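Bifunctional endo-1,4-beta-xylanase A (Neocallimastix patriciarum, PDB 2VG9) hydrolyses internal beta-1,4-xylosidic linkages of xylan as a family 11 glycoside hydrolase, here in a loop-swapped variant of the xylanase. Local coordinates at residues Glu111-Glu116 against Phe156-Ser161. Numbering follows the deposited sequence.
Sequences EYYIIE and FKQYFS
Glu111 and Gln158 lie side by side across the one parallel strand pairing in the curled mixed sheet of this family 11 beta-jelly roll, where strand 110-115 runs alongside strand 153-163. Both side chains rise from the same face and point the same way. Glu111 places CG anti to its backbone N (chi1 -178°) and continues extended, which carries the carboxylate up beside the amide. There Gln158 NE2 donates an almost straight hydrogen bond to Glu111 OE2 at 3.1 Å, meeting the oxygen on its anti side and well out of the carboxylate plane. The other oxygen, OE1, bonds to the hydroxyl of Tyr96 on strand 89-100, so each oxygen of the buried carboxylate has a hydrogen-bonding partner. Phe156 comes in from the side: its CE1 edge lies 3.5 Å from Glu111 OE2, near the ring plane. Gln158 NE2 also lies 3.5 Å from Tyr113 OH. An alanine in place of Gln158 would probably leave Glu111 OE2 without its amide donor and open a gap beside the Tyr113 hydroxyl.

One step along the same face, the rings of Tyr113 and Phe160 stand nearly parallel, 7° apart, but slid so far that they scarcely overlap; Tyr113 CD2 reaches Phe160 CE1 at 3.4 Å. Ile115 extends CD1 to the edge of the Phe160 ring, and Phe140 of strand 135-145 also meets that ring. On the reverse face the side chains of Tyr112 and Tyr159 come close only at their CB atoms, 4.3 Å apart, and their rings part: Tyr112 packs with Phe99, Tyr159 with Trp186. Further along this face, Ile114 CG2 rests on Ser161 CB. Between the two faces run five backbone hydrogen bonds, the last of them Ile115 N to Ser161 O at 2.8 Å.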
loop_
_atom_site.group_PDB
_atom_site.type_symbol
_atom_site.label_atom_id
_atom_site.label_comp_id
_atom_site.label_asym_id
_atom_site.label_seq_id
_atom_site.Cartn_x
_atom_site.Cartn_y
_atom_site.Cartn_z
ATOM N N GLU A 111 3.480 -7.807 -5.160
ATOM C CA GLU A 111 3.231 -6.559 -4.423
ATOM C C GLU A 111 1.781 -6.190 -4.763
ATOM O O GLU A 111 1.404 -6.153 -5.938
ATOM C CB GLU A 111 4.191 -5.474 -4.904
ATOM C CG GLU A 111 4.099 -4.115 -4.217
ATOM C CD GLU A 111 5.151 -3.160 -4.768
ATOM O OE1 GLU A 111 5.780 -2.432 -3.976
ATOM O OE2 GLU A 111 5.370 -3.152 -6.009
ATOM N N TYR A 112 0.948 -5.972 -3.751
ATOM C CA TYR A 112 -0.487 -5.770 -3.978
ATOM C C TYR A 112 -0.938 -4.388 -3.443
ATOM O O TYR A 112 -0.318 -3.822 -2.519
ATOM C CB TYR A 112 -1.308 -6.927 -3.367
ATOM C CG TYR A 112 -1.369 -6.921 -1.841
ATOM C CD1 TYR A 112 -2.235 -6.032 -1.169
ATOM C CD2 TYR A 112 -0.568 -7.788 -1.070
ATOM C CE1 TYR A 112 -2.316 -5.990 0.224
ATOM C CE2 TYR A 112 -0.658 -7.788 0.384
ATOM C CZ TYR A 112 -1.539 -6.865 0.998
ATOM O OH TYR A 112 -1.694 -6.780 2.362
ATOM N N TYR A 113 -1.977 -3.845 -4.076
ATOM C CA TYR A 113 -2.519 -2.524 -3.787
ATOM C C TYR A 113 -4.039 -2.623 -3.771
ATOM O O TYR A 113 -4.665 -3.131 -4.719
ATOM C CB TYR A 113 -2.146 -1.525 -4.879
ATOM C CG TYR A 113 -0.684 -1.319 -5.069
ATOM C CD1 TYR A 113 -0.025 -0.226 -4.509
ATOM C CD2 TYR A 113 0.046 -2.203 -5.859
ATOM C CE1 TYR A 113 1.352 -0.054 -4.696
ATOM C CE2 TYR A 113 1.387 -2.050 -6.045
ATOM C CZ TYR A 113 2.036 -0.981 -5.475
ATOM O OH TYR A 113 3.385 -0.875 -5.719
ATOM N N ILE A 114 -4.646 -2.134 -2.704
ATOM C CA ILE A 114 -6.083 -1.952 -2.729
ATOM C C ILE A 114 -6.280 -0.447 -2.627
ATOM O O ILE A 114 -6.155 0.136 -1.539
ATOM C CB ILE A 114 -6.803 -2.700 -1.575
ATOM C CG1 ILE A 114 -6.548 -4.219 -1.685
ATOM C CG2 ILE A 114 -8.310 -2.426 -1.605
ATOM C CD1 ILE A 114 -6.859 -4.947 -0.393
ATOM N N ILE A 115 -6.542 0.182 -3.778
ATOM C CA ILE A 115 -6.453 1.641 -3.845
ATOM C C ILE A 115 -7.804 2.265 -3.590
ATOM O O ILE A 115 -8.736 2.099 -4.380
ATOM C CB ILE A 115 -5.854 2.134 -5.188
ATOM C CG1 ILE A 115 -4.535 1.401 -5.484
ATOM C CG2 ILE A 115 -5.702 3.657 -5.194
ATOM C CD1 ILE A 115 -3.846 1.813 -6.800
ATOM N N GLU A 116 -7.868 3.006 -2.481
ATOM C CA GLU A 116 -9.081 3.657 -1.990
ATOM C C GLU A 116 -9.291 5.063 -2.541
ATOM O O GLU A 116 -10.428 5.508 -2.721
ATOM C CB GLU A 116 -9.028 3.709 -0.456
ATOM C CG GLU A 116 -9.028 2.334 0.155
ATOM C CD GLU A 116 -10.427 1.682 0.060
ATOM O OE1 GLU A 116 -11.316 2.037 0.881
ATOM O OE2 GLU A 116 -10.632 0.836 -0.841
ATOM N N PHE A 156 8.491 -9.097 -11.218
ATOM C CA PHE A 156 7.501 -9.696 -10.321
ATOM C C PHE A 156 6.090 -9.257 -10.733
ATOM O O PHE A 156 5.907 -8.550 -11.730
ATOM C CB PHE A 156 7.816 -9.370 -8.831
ATOM C CG PHE A 156 7.850 -7.889 -8.505
ATOM C CD1 PHE A 156 6.729 -7.248 -7.945
ATOM C CD2 PHE A 156 9.003 -7.132 -8.745
ATOM C CE1 PHE A 156 6.756 -5.888 -7.664
ATOM C CE2 PHE A 156 9.048 -5.766 -8.468
ATOM C CZ PHE A 156 7.920 -5.137 -7.924
ATOM N N LYS A 157 5.094 -9.690 -9.976
ATOM C CA LYS A 157 3.703 -9.314 -10.259
ATOM C C LYS A 157 3.187 -8.272 -9.270
ATOM O O LYS A 157 3.531 -8.296 -8.075
ATOM C CB LYS A 157 2.793 -10.543 -10.184
ATOM C CG LYS A 157 3.089 -11.602 -11.256
ATOM C CD LYS A 157 2.620 -11.127 -12.601
ATOM C CE LYS A 157 2.638 -12.242 -13.619
ATOM N NZ LYS A 157 2.136 -11.709 -14.900
ATOM N N GLN A 158 2.343 -7.376 -9.773
ATOM C CA GLN A 158 1.543 -6.508 -8.913
ATOM C C GLN A 158 0.076 -6.889 -9.063
ATOM O O GLN A 158 -0.398 -7.117 -10.180
ATOM C CB GLN A 158 1.788 -5.046 -9.277
ATOM C CG GLN A 158 3.227 -4.587 -8.983
ATOM C CD GLN A 158 3.537 -3.218 -9.547
ATOM O OE1 GLN A 158 3.139 -2.889 -10.661
ATOM N NE2 GLN A 158 4.256 -2.420 -8.786
ATOM N N TYR A 159 -0.643 -7.006 -7.951
ATOM C CA TYR A 159 -2.098 -7.200 -8.003
ATOM C C TYR A 159 -2.751 -5.915 -7.521
ATOM O O TYR A 159 -2.287 -5.298 -6.572
ATOM C CB TYR A 159 -2.586 -8.388 -7.149
ATOM C CG TYR A 159 -2.066 -9.744 -7.530
ATOM C CD1 TYR A 159 -1.358 -9.945 -8.730
ATOM C CD2 TYR A 159 -2.325 -10.845 -6.720
ATOM C CE1 TYR A 159 -0.867 -11.212 -9.086
ATOM C CE2 TYR A 159 -1.845 -12.118 -7.063
ATOM C CZ TYR A 159 -1.118 -12.290 -8.248
ATOM O OH TYR A 159 -0.654 -13.551 -8.564
ATOM N N PHE A 160 -3.845 -5.560 -8.177
ATOM C CA PHE A 160 -4.603 -4.322 -7.929
ATOM C C PHE A 160 -6.064 -4.575 -7.791
ATOM O O PHE A 160 -6.621 -5.353 -8.561
ATOM C CB PHE A 160 -4.462 -3.339 -9.127
ATOM C CG PHE A 160 -3.062 -2.778 -9.286
ATOM C CD1 PHE A 160 -2.704 -1.597 -8.620
ATOM C CD2 PHE A 160 -2.100 -3.446 -10.098
ATOM C CE1 PHE A 160 -1.391 -1.065 -8.738
ATOM C CE2 PHE A 160 -0.809 -2.918 -10.243
ATOM C CZ PHE A 160 -0.447 -1.734 -9.555
ATOM N N SER A 161 -6.661 -3.883 -6.815
ATOM C CA SER A 161 -8.080 -3.569 -6.743
ATOM C C SER A 161 -8.146 -2.049 -6.687
ATOM O O SER A 161 -7.617 -1.424 -5.765
ATOM C CB SER A 161 -8.679 -4.060 -5.429
ATOM O OG SER A 161 -8.901 -5.447 -5.424
#